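Local coordinates for ribosome-inactivating protein (PDB 2G5X) that belongs to the ribosome-inactivating proteins of plants, is also known as lychnin, and is a single-chain member of that family, at residues A[172-177]-A[198-203]; A[14-19]-A[166-171]. All coordinates share one frame; numbering follows the deposited sequence. Where two conformers were deposited one is given.

Both contacts are buried, and both use helix 154-173. Contact 2 packs the middle of helix 10-25 against this helix, nearer the centre of the chain. Contact 1 lies at its C-terminal end, where the chain breaks before helix 175-184 and meets the end of helix 193-201. Their centres are about 12 Å apart, and Ile177 and Glu200 of contact 1 touch residues of 166-171. The chemistry differs. Contact 2 is small and apolar, with one phenylalanine reaching a valine methyl with its ring tip and backbone carbonyls under a leucine. Contact 1 is larger and mixed. It sets an arginine over a tryptophan and a phenylalanine against a helix end, with charged partners close by.

Contact 1 (A[172-177]-A[198-203]); sequences ARFKYI and LLENNW
Arg173 lies over one face of the Trp203 indole. Its chain, extended from CG to NE, runs across that face, and the two side chains cross at about a right angle. Arg173 CG sits 3.7 Å above the Trp203 ring plane, and CD makes a CH-pi contact 3.8 Å from the centroid of the six-membered ring. The guanidinium is off-centre: Arg173 CZ is 4.5 Å from that Trp203 centroid, a cation-pi contact with the two planes 47° apart. Arg173 NH2 bonds to Asp67 O and NH1 to Glu170, while Trp203 NE1 bonds to Leu230 O, so both partners are anchored.

Phe174 follows, at the break between two helices. Its ring tip enters the end of helix 193-201. Phe174 CZ is 3.3 Å from Leu199 O and 3.7 Å from Trp203 CB. Its ring and the indole five-membered ring lie obliquely, with planes at 60°. Along one flank, Phe174 CE1 meets Leu199 CD1 at 3.8 Å.

Tyr176 adds a looser touch of CD2 on the other methyl of Leu199, CD2. Ile177 CD1 packs at 3.4 Å from Glu200 CG, and equally near OE1; Glu200 OE2 forms a salt bridge with Arg130.

Two helix breaks thus interlock in the helical part of the ribosome-inactivating protein fold: one between helices 154-173 and 175-184, the other between helices 193-201 and 203-210.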
ATOM      1  N   ALA A 172      -2.555  -6.790   1.834  1.00  6.55           N
ATOM      2  CA  ALA A 172      -2.570  -6.885   3.293  1.00  5.43           C
ATOM      3  C   ALA A 172      -4.004  -7.112   3.777  1.00  5.19           C
ATOM      4  O   ALA A 172      -4.256  -7.917   4.679  1.00  4.54           O
ATOM      5  CB  ALA A 172      -2.004  -5.606   3.908  1.00  6.12           C
ATOM      6  N   ARG A 173      -4.943  -6.398   3.168  1.00  5.86           N
ATOM      7  CA  ARG A 173      -6.354  -6.508   3.531  1.00  5.94           C
ATOM      8  C   ARG A 173      -6.981  -7.855   3.181  1.00  6.51           C
ATOM      9  O   ARG A 173      -7.714  -8.434   3.989  1.00  6.72           O
ATOM     10  CB  ARG A 173      -7.159  -5.414   2.826  1.00  6.26           C
ATOM     11  CG  ARG A 173      -6.860  -3.995   3.279  1.00  7.22           C
ATOM     12  CD  ARG A 173      -7.420  -3.004   2.270  1.00  8.86           C
ATOM     13  NE  ARG A 173      -7.299  -1.615   2.704  1.00  9.79           N
ATOM     14  CZ  ARG A 173      -7.047  -0.602   1.882  1.00 10.80           C
ATOM     15  NH1 ARG A 173      -6.877  -0.828   0.584  1.00 12.39           N
ATOM     16  NH2 ARG A 173      -6.984   0.638   2.347  1.00  9.65           N
ATOM     17  N   PHE A 174      -6.690  -8.342   1.976  1.00  5.39           N
ATOM     18  CA  PHE A 174      -7.267  -9.592   1.467  1.00  6.46           C
ATOM     19  C   PHE A 174      -6.302 -10.751   1.243  1.00  6.92           C
ATOM     20  O   PHE A 174      -5.430 -10.672   0.377  1.00  6.79           O
ATOM     21  CB  PHE A 174      -7.972  -9.313   0.135  1.00  5.94           C
ATOM     22  CG  PHE A 174      -9.122  -8.352   0.239  1.00  6.37           C
ATOM     23  CD1 PHE A 174     -10.410  -8.817   0.489  1.00  6.53           C
ATOM     24  CD2 PHE A 174      -8.919  -6.983   0.087  1.00  6.95           C
ATOM     25  CE1 PHE A 174     -11.481  -7.934   0.585  1.00  6.14           C
ATOM     26  CE2 PHE A 174      -9.983  -6.088   0.182  1.00  7.46           C
ATOM     27  CZ  PHE A 174     -11.270  -6.566   0.432  1.00  5.87           C
ATOM     28  N   LYS A 175      -6.477 -11.836   1.997  1.00  5.71           N
ATOM     29  CA  LYS A 175      -5.625 -13.014   1.833  1.00  7.10           C
ATOM     30  C   LYS A 175      -5.745 -13.542   0.398  1.00  7.57           C
ATOM     31  O   LYS A 175      -4.779 -14.058  -0.168  1.00  7.45           O
ATOM     32  CB  LYS A 175      -6.033 -14.123   2.814  1.00  8.05           C
ATOM     33  CG  LYS A 175      -5.764 -13.811   4.286  1.00 12.48           C
ATOM     34  CD  LYS A 175      -4.275 -13.749   4.579  1.00 13.93           C
ATOM     35  CE  LYS A 175      -3.606 -15.099   4.332  1.00 15.03           C
ATOM     36  NZ  LYS A 175      -2.128 -15.043   4.556  1.00 15.99           N
ATOM     37  N   TYR A 176      -6.934 -13.412  -0.182  1.00  8.11           N
ATOM     38  CA  TYR A 176      -7.179 -13.867  -1.549  1.00  8.03           C
ATOM     39  C   TYR A 176      -6.279 -13.127  -2.540  1.00  7.93           C
ATOM     40  O   TYR A 176      -5.766 -13.720  -3.487  1.00  8.17           O
ATOM     41  CB  TYR A 176      -8.647 -13.630  -1.927  1.00  9.00           C
ATOM     42  CG  TYR A 176      -9.052 -14.213  -3.269  1.00  8.07           C
ATOM     43  CD1 TYR A 176      -9.499 -15.529  -3.374  1.00  8.90           C
ATOM     44  CD2 TYR A 176      -8.979 -13.448  -4.434  1.00  9.48           C
ATOM     45  CE1 TYR A 176      -9.869 -16.073  -4.608  1.00  9.99           C
ATOM     46  CE2 TYR A 176      -9.342 -13.982  -5.672  1.00  9.83           C
ATOM     47  CZ  TYR A 176      -9.787 -15.294  -5.751  1.00 10.42           C
ATOM     48  OH  TYR A 176     -10.153 -15.825  -6.970  1.00 12.71           O
ATOM     49  N   ILE A 177      -6.093 -11.830  -2.320  1.00  6.97           N
ATOM     50  CA  ILE A 177      -5.266 -11.020  -3.205  1.00  7.09           C
ATOM     51  C   ILE A 177      -3.785 -11.319  -2.985  1.00  7.62           C
ATOM     52  O   ILE A 177      -3.007 -11.349  -3.932  1.00  7.16           O
ATOM     53  CB  ILE A 177      -5.575  -9.521  -3.016  1.00  7.68           C
ATOM     54  CG1 ILE A 177      -7.036  -9.268  -3.413  1.00  8.46           C
ATOM     55  CG2 ILE A 177      -4.630  -8.671  -3.855  1.00  9.05           C
ATOM     56  CD1 ILE A 177      -7.502  -7.836  -3.265  1.00  8.93           C
ATOM     57  N   LEU A 198     -13.937  -5.156  -7.440  1.00  9.66           N
ATOM     58  CA  LEU A 198     -15.182  -5.037  -6.681  1.00  9.28           C
ATOM     59  C   LEU A 198     -14.996  -5.625  -5.280  1.00  8.17           C
ATOM     60  O   LEU A 198     -15.551  -5.120  -4.300  1.00  7.74           O
ATOM     61  CB  LEU A 198     -16.320  -5.763  -7.405  1.00 12.32           C
ATOM     62  CG  LEU A 198     -17.715  -5.632  -6.785  1.00 13.91           C
ATOM     63  CD1 LEU A 198     -18.113  -4.162  -6.705  1.00 16.35           C
ATOM     64  CD2 LEU A 198     -18.717  -6.409  -7.630  1.00 17.09           C
ATOM     65  N   LEU A 199     -14.219  -6.701  -5.194  1.00  7.42           N
ATOM     66  CA  LEU A 199     -13.941  -7.330  -3.908  1.00  7.44           C
ATOM     67  C   LEU A 199     -13.253  -6.307  -3.004  1.00  7.08           C
ATOM     68  O   LEU A 199     -13.632  -6.130  -1.842  1.00  7.37           O
ATOM     69  CB  LEU A 199     -13.029  -8.545  -4.104  1.00  7.38           C
ATOM     70  CG  LEU A 199     -12.470  -9.209  -2.844  1.00  7.38           C
ATOM     71  CD1 LEU A 199     -13.606  -9.725  -1.957  1.00  7.38           C
ATOM     72  CD2 LEU A 199     -11.556 -10.351  -3.255  1.00  8.64           C
ATOM     73  N   GLU A 200     -12.237  -5.643  -3.548  1.00  7.87           N
ATOM     74  CA  GLU A 200     -11.491  -4.626  -2.812  1.00  7.14           C
ATOM     75  C   GLU A 200     -12.414  -3.516  -2.316  1.00  6.78           C
ATOM     76  O   GLU A 200     -12.279  -3.043  -1.190  1.00  6.53           O
ATOM     77  CB  GLU A 200     -10.398  -4.020  -3.701  1.00  7.78           C
ATOM     78  CG  GLU A 200      -9.226  -4.957  -3.972  1.00  7.15           C
ATOM     79  CD  GLU A 200      -8.248  -4.408  -5.002  1.00  7.77           C
ATOM     80  OE1 GLU A 200      -7.177  -5.022  -5.189  1.00  7.87           O
ATOM     81  OE2 GLU A 200      -8.549  -3.372  -5.629  1.00  8.32           O
ATOM     82  N   ASN A 201     -13.349  -3.096  -3.161  1.00  6.69           N
ATOM     83  CA  ASN A 201     -14.276  -2.036  -2.777  1.00  7.68           C
ATOM     84  C   ASN A 201     -15.145  -2.415  -1.580  1.00  7.42           C
ATOM     85  O   ASN A 201     -15.604  -1.540  -0.844  1.00  8.28           O
ATOM     86  CB  ASN A 201     -15.186  -1.663  -3.950  1.00  8.60           C
ATOM     87  CG  ASN A 201     -14.434  -0.994  -5.083  1.00 11.53           C
ATOM     88  OD1 ASN A 201     -13.304  -0.539  -4.913  1.00 13.03           O
ATOM     89  ND2 ASN A 201     -15.070  -0.913  -6.245  1.00 11.51           N
ATOM     90  N   ASN A 202     -15.359  -3.716  -1.385  1.00  7.64           N
ATOM     91  CA  ASN A 202     -16.195  -4.210  -0.292  1.00  8.78           C
ATOM     92  C   ASN A 202     -15.454  -4.573   0.999  1.00  7.98           C
ATOM     93  O   ASN A 202     -15.970  -5.338   1.816  1.00  6.71           O
ATOM     94  CB  ASN A 202     -17.000  -5.432  -0.759  1.00  9.71           C
ATOM     95  CG  ASN A 202     -18.207  -5.055  -1.603  1.00 13.72           C
ATOM     96  OD1 ASN A 202     -18.111  -4.885  -2.822  1.00 13.22           O
ATOM     97  ND2 ASN A 202     -19.354  -4.915  -0.949  1.00 12.96           N
ATOM     98  N   TRP A 203     -14.260  -4.023   1.197  1.00  6.21           N
ATOM     99  CA  TRP A 203     -13.492  -4.325   2.404  1.00  6.70           C
ATOM    100  C   TRP A 203     -14.278  -4.018   3.680  1.00  6.45           C
ATOM    101  O   TRP A 203     -14.315  -4.830   4.605  1.00  7.16           O
ATOM    102  CB  TRP A 203     -12.167  -3.546   2.401  1.00  6.87           C
ATOM    103  CG  TRP A 203     -11.301  -3.798   3.609  1.00  7.63           C
ATOM    104  CD1 TRP A 203     -11.059  -5.002   4.211  1.00  8.24           C
ATOM    105  CD2 TRP A 203     -10.535  -2.828   4.334  1.00  9.46           C
ATOM    106  NE1 TRP A 203     -10.189  -4.842   5.264  1.00  8.31           N
ATOM    107  CE2 TRP A 203      -9.850  -3.517   5.360  1.00  8.74           C
ATOM    108  CE3 TRP A 203     -10.356  -1.442   4.212  1.00 10.55           C
ATOM    109  CZ2 TRP A 203      -9.002  -2.867   6.262  1.00  8.91           C
ATOM    110  CZ3 TRP A 203      -9.511  -0.794   5.111  1.00  8.99           C
ATOM    111  CH2 TRP A 203      -8.844  -1.511   6.122  1.00 10.37           C
TER

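Contact 2 (A[14-19]-A[166-171]); sequences SSFLDS and QMVAEA
Leu17 carries the centre of this contact and spreads its two methyls over the turn 167-171. Its CG lies beside the backbone N, and CD1 is anti to CA (chi2 -179°). This extended branch reaches Ala171, with Leu17 CD1 3.9 Å from Ala171 CB. The other branch rests on backbone: Leu17 CD2 is 3.7 Å from Val168 O and 4.1 Å from Met167 O. The leucine therefore spans one turn of helix 154-173, with carbonyl oxygens under one methyl and the small alanine under the other. Leu17 and Val168 are also the closest pair of backbones, their CA atoms 7.2 Å apart.

Phe16 works one residue earlier. Its CG is anti to the backbone N (chi1 158°), a torsion that places the ring tip beside the valine. The tip of the ring does the touching: Phe16 CZ is 3.8 Å from Val168 CG1, and CE2 is only slightly farther from the same methyl. The two side chains cross at about a right angle, and of the valine it is CG1 that meets this corner of the ring.

The turn at 166-170 is a wider pi-type one, closed by a weak bond of 3.3 Å from Ala171 N to Gln166 O. Two carbonyls of this segment have side-chain donors on helix 10-25: Met167 O takes the hydroxyl of Tyr13, and Ala171 O takes Arg21 NH2.

The axes of segments 14-19 and 166-171 approach to 10.3 Å and cross at -49°, running in broadly the same direction. Helix 175-184 borders the contact through Glu178, which touches Leu17. Val168 packs on Phe63 of strand 58-64, in the sheet, and the ring of Phe16 also meets Trp4 of strand 3-5.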
ATOM      1  N   SER A  14       5.186 -12.728   1.838  1.00  7.31           N
ATOM      2  CA  SER A  14       4.147 -13.081   2.806  1.00  7.77           C
ATOM      3  C   SER A  14       4.505 -12.676   4.233  1.00  8.82           C
ATOM      4  O   SER A  14       3.637 -12.250   4.993  1.00  8.13           O
ATOM      5  CB  SER A  14       3.850 -14.586   2.760  1.00  8.74           C
ATOM      6  OG  SER A  14       3.147 -14.937   1.577  1.00  9.09           O
ATOM      7  N   SER A  15       5.775 -12.813   4.604  1.00  8.61           N
ATOM      8  CA  SER A  15       6.193 -12.435   5.953  1.00  8.87           C
ATOM      9  C   SER A  15       6.086 -10.920   6.102  1.00  8.48           C
ATOM     10  O   SER A  15       5.701 -10.409   7.156  1.00  8.26           O
ATOM     11  CB  SER A  15       7.626 -12.899   6.226  0.33  9.99           C
ATOM     12  OG  SER A  15       7.778 -14.280   5.964  0.33 12.53           O
ATOM     13  N   PHE A  16       6.429 -10.209   5.032  1.00  7.65           N
ATOM     14  CA  PHE A  16       6.351  -8.756   5.005  1.00  7.48           C
ATOM     15  C   PHE A  16       4.904  -8.326   5.256  1.00  7.66           C
ATOM     16  O   PHE A  16       4.642  -7.444   6.074  1.00  7.33           O
ATOM     17  CB  PHE A  16       6.835  -8.248   3.638  1.00  7.62           C
ATOM     18  CG  PHE A  16       6.336  -6.880   3.278  1.00  8.20           C
ATOM     19  CD1 PHE A  16       6.757  -5.754   3.983  1.00  9.50           C
ATOM     20  CD2 PHE A  16       5.446  -6.718   2.225  1.00  9.21           C
ATOM     21  CE1 PHE A  16       6.294  -4.482   3.640  1.00 11.21           C
ATOM     22  CE2 PHE A  16       4.975  -5.454   1.874  1.00  9.64           C
ATOM     23  CZ  PHE A  16       5.400  -4.334   2.580  1.00 12.30           C
ATOM     24  N   LEU A  17       3.964  -8.957   4.559  1.00  6.74           N
ATOM     25  CA  LEU A  17       2.554  -8.618   4.730  1.00  6.62           C
ATOM     26  C   LEU A  17       2.057  -8.879   6.151  1.00  7.37           C
ATOM     27  O   LEU A  17       1.282  -8.089   6.694  1.00  7.11           O
ATOM     28  CB  LEU A  17       1.689  -9.392   3.734  1.00  6.01           C
ATOM     29  CG  LEU A  17       1.850  -8.991   2.268  1.00  5.31           C
ATOM     30  CD1 LEU A  17       0.913  -9.832   1.417  1.00  5.29           C
ATOM     31  CD2 LEU A  17       1.537  -7.507   2.095  1.00  8.21           C
ATOM     32  N   ASP A  18       2.492  -9.984   6.754  1.00  6.60           N
ATOM     33  CA  ASP A  18       2.065 -10.281   8.119  1.00  8.72           C
ATOM     34  C   ASP A  18       2.612  -9.215   9.062  1.00  9.98           C
ATOM     35  O   ASP A  18       1.921  -8.784   9.986  1.00  9.60           O
ATOM     36  CB  ASP A  18       2.539 -11.672   8.568  1.00 10.92           C
ATOM     37  CG  ASP A  18       1.622 -12.788   8.087  1.00 15.46           C
ATOM     38  OD1 ASP A  18       0.461 -12.497   7.726  1.00 17.30           O
ATOM     39  OD2 ASP A  18       2.056 -13.962   8.087  1.00 16.72           O
ATOM     40  N   SER A  19       3.846  -8.777   8.823  1.00  8.77           N
ATOM     41  CA  SER A  19       4.450  -7.741   9.663  1.00  9.63           C
ATOM     42  C   SER A  19       3.649  -6.453   9.541  1.00  9.40           C
ATOM     43  O   SER A  19       3.370  -5.782  10.533  1.00  8.62           O
ATOM     44  CB  SER A  19       5.901  -7.476   9.250  0.50 10.56           C
ATOM     45  OG  SER A  19       6.398  -6.300   9.861  0.50 14.12           O
ATOM     46  N   GLN A 166      -1.865  -1.843  -4.693  1.00  5.61           N
ATOM     47  CA  GLN A 166      -2.354  -3.187  -4.988  1.00  5.88           C
ATOM     48  C   GLN A 166      -1.541  -4.277  -4.293  1.00  5.65           C
ATOM     49  O   GLN A 166      -2.095  -5.138  -3.611  1.00  5.44           O
ATOM     50  CB  GLN A 166      -2.315  -3.439  -6.499  1.00  7.05           C
ATOM     51  CG  GLN A 166      -3.294  -2.611  -7.306  1.00  7.53           C
ATOM     52  CD  GLN A 166      -4.675  -3.228  -7.349  1.00 13.18           C
ATOM     53  OE1 GLN A 166      -5.266  -3.528  -6.312  1.00 12.99           O
ATOM     54  NE2 GLN A 166      -5.201  -3.420  -8.556  1.00 12.84           N
ATOM     55  N   MET A 167      -0.223  -4.226  -4.468  1.00  5.80           N
ATOM     56  CA  MET A 167       0.675  -5.234  -3.917  1.00  6.58           C
ATOM     57  C   MET A 167       0.959  -5.163  -2.421  1.00  5.63           C
ATOM     58  O   MET A 167       1.342  -6.166  -1.817  1.00  7.10           O
ATOM     59  CB  MET A 167       1.995  -5.215  -4.695  1.00  7.48           C
ATOM     60  CG  MET A 167       1.831  -5.564  -6.175  1.00  7.56           C
ATOM     61  SD  MET A 167       3.363  -5.485  -7.130  1.00  7.56           S
ATOM     62  CE  MET A 167       4.174  -6.987  -6.605  1.00  7.52           C
ATOM     63  N   VAL A 168       0.763  -3.993  -1.820  1.00  5.10           N
ATOM     64  CA  VAL A 168       1.019  -3.830  -0.391  1.00  5.67           C
ATOM     65  C   VAL A 168      -0.262  -3.684   0.434  1.00  5.96           C
ATOM     66  O   VAL A 168      -0.554  -4.530   1.281  1.00  5.86           O
ATOM     67  CB  VAL A 168       1.945  -2.607  -0.128  1.00  5.06           C
ATOM     68  CG1 VAL A 168       2.269  -2.496   1.359  1.00  4.85           C
ATOM     69  CG2 VAL A 168       3.236  -2.746  -0.931  1.00  7.98           C
ATOM     70  N   ALA A 169      -1.038  -2.634   0.175  1.00  5.48           N
ATOM     71  CA  ALA A 169      -2.263  -2.393   0.938  1.00  5.55           C
ATOM     72  C   ALA A 169      -3.409  -3.375   0.689  1.00  6.54           C
ATOM     73  O   ALA A 169      -3.939  -3.963   1.632  1.00  5.01           O
ATOM     74  CB  ALA A 169      -2.745  -0.961   0.703  1.00  6.79           C
ATOM     75  N   GLU A 170      -3.802  -3.556  -0.568  1.00  4.40           N
ATOM     76  CA  GLU A 170      -4.903  -4.467  -0.869  1.00  7.47           C
ATOM     77  C   GLU A 170      -4.552  -5.911  -0.515  1.00  6.00           C
ATOM     78  O   GLU A 170      -5.403  -6.664  -0.029  1.00  6.61           O
ATOM     79  CB  GLU A 170      -5.296  -4.355  -2.345  1.00  6.79           C
ATOM     80  CG  GLU A 170      -5.702  -2.940  -2.764  1.00  8.70           C
ATOM     81  CD  GLU A 170      -7.051  -2.493  -2.207  1.00 11.22           C
ATOM     82  OE1 GLU A 170      -7.523  -3.059  -1.198  1.00 10.33           O
ATOM     83  OE2 GLU A 170      -7.637  -1.550  -2.781  1.00 12.48           O
ATOM     84  N   ALA A 171      -3.301  -6.294  -0.751  1.00  6.71           N
ATOM     85  CA  ALA A 171      -2.852  -7.648  -0.429  1.00  6.58           C
ATOM     86  C   ALA A 171      -2.867  -7.844   1.089  1.00  7.04           C
ATOM     87  O   ALA A 171      -3.150  -8.936   1.581  1.00  7.37           O
ATOM     88  CB  ALA A 171      -1.442  -7.885  -0.977  1.00  7.72           C
TER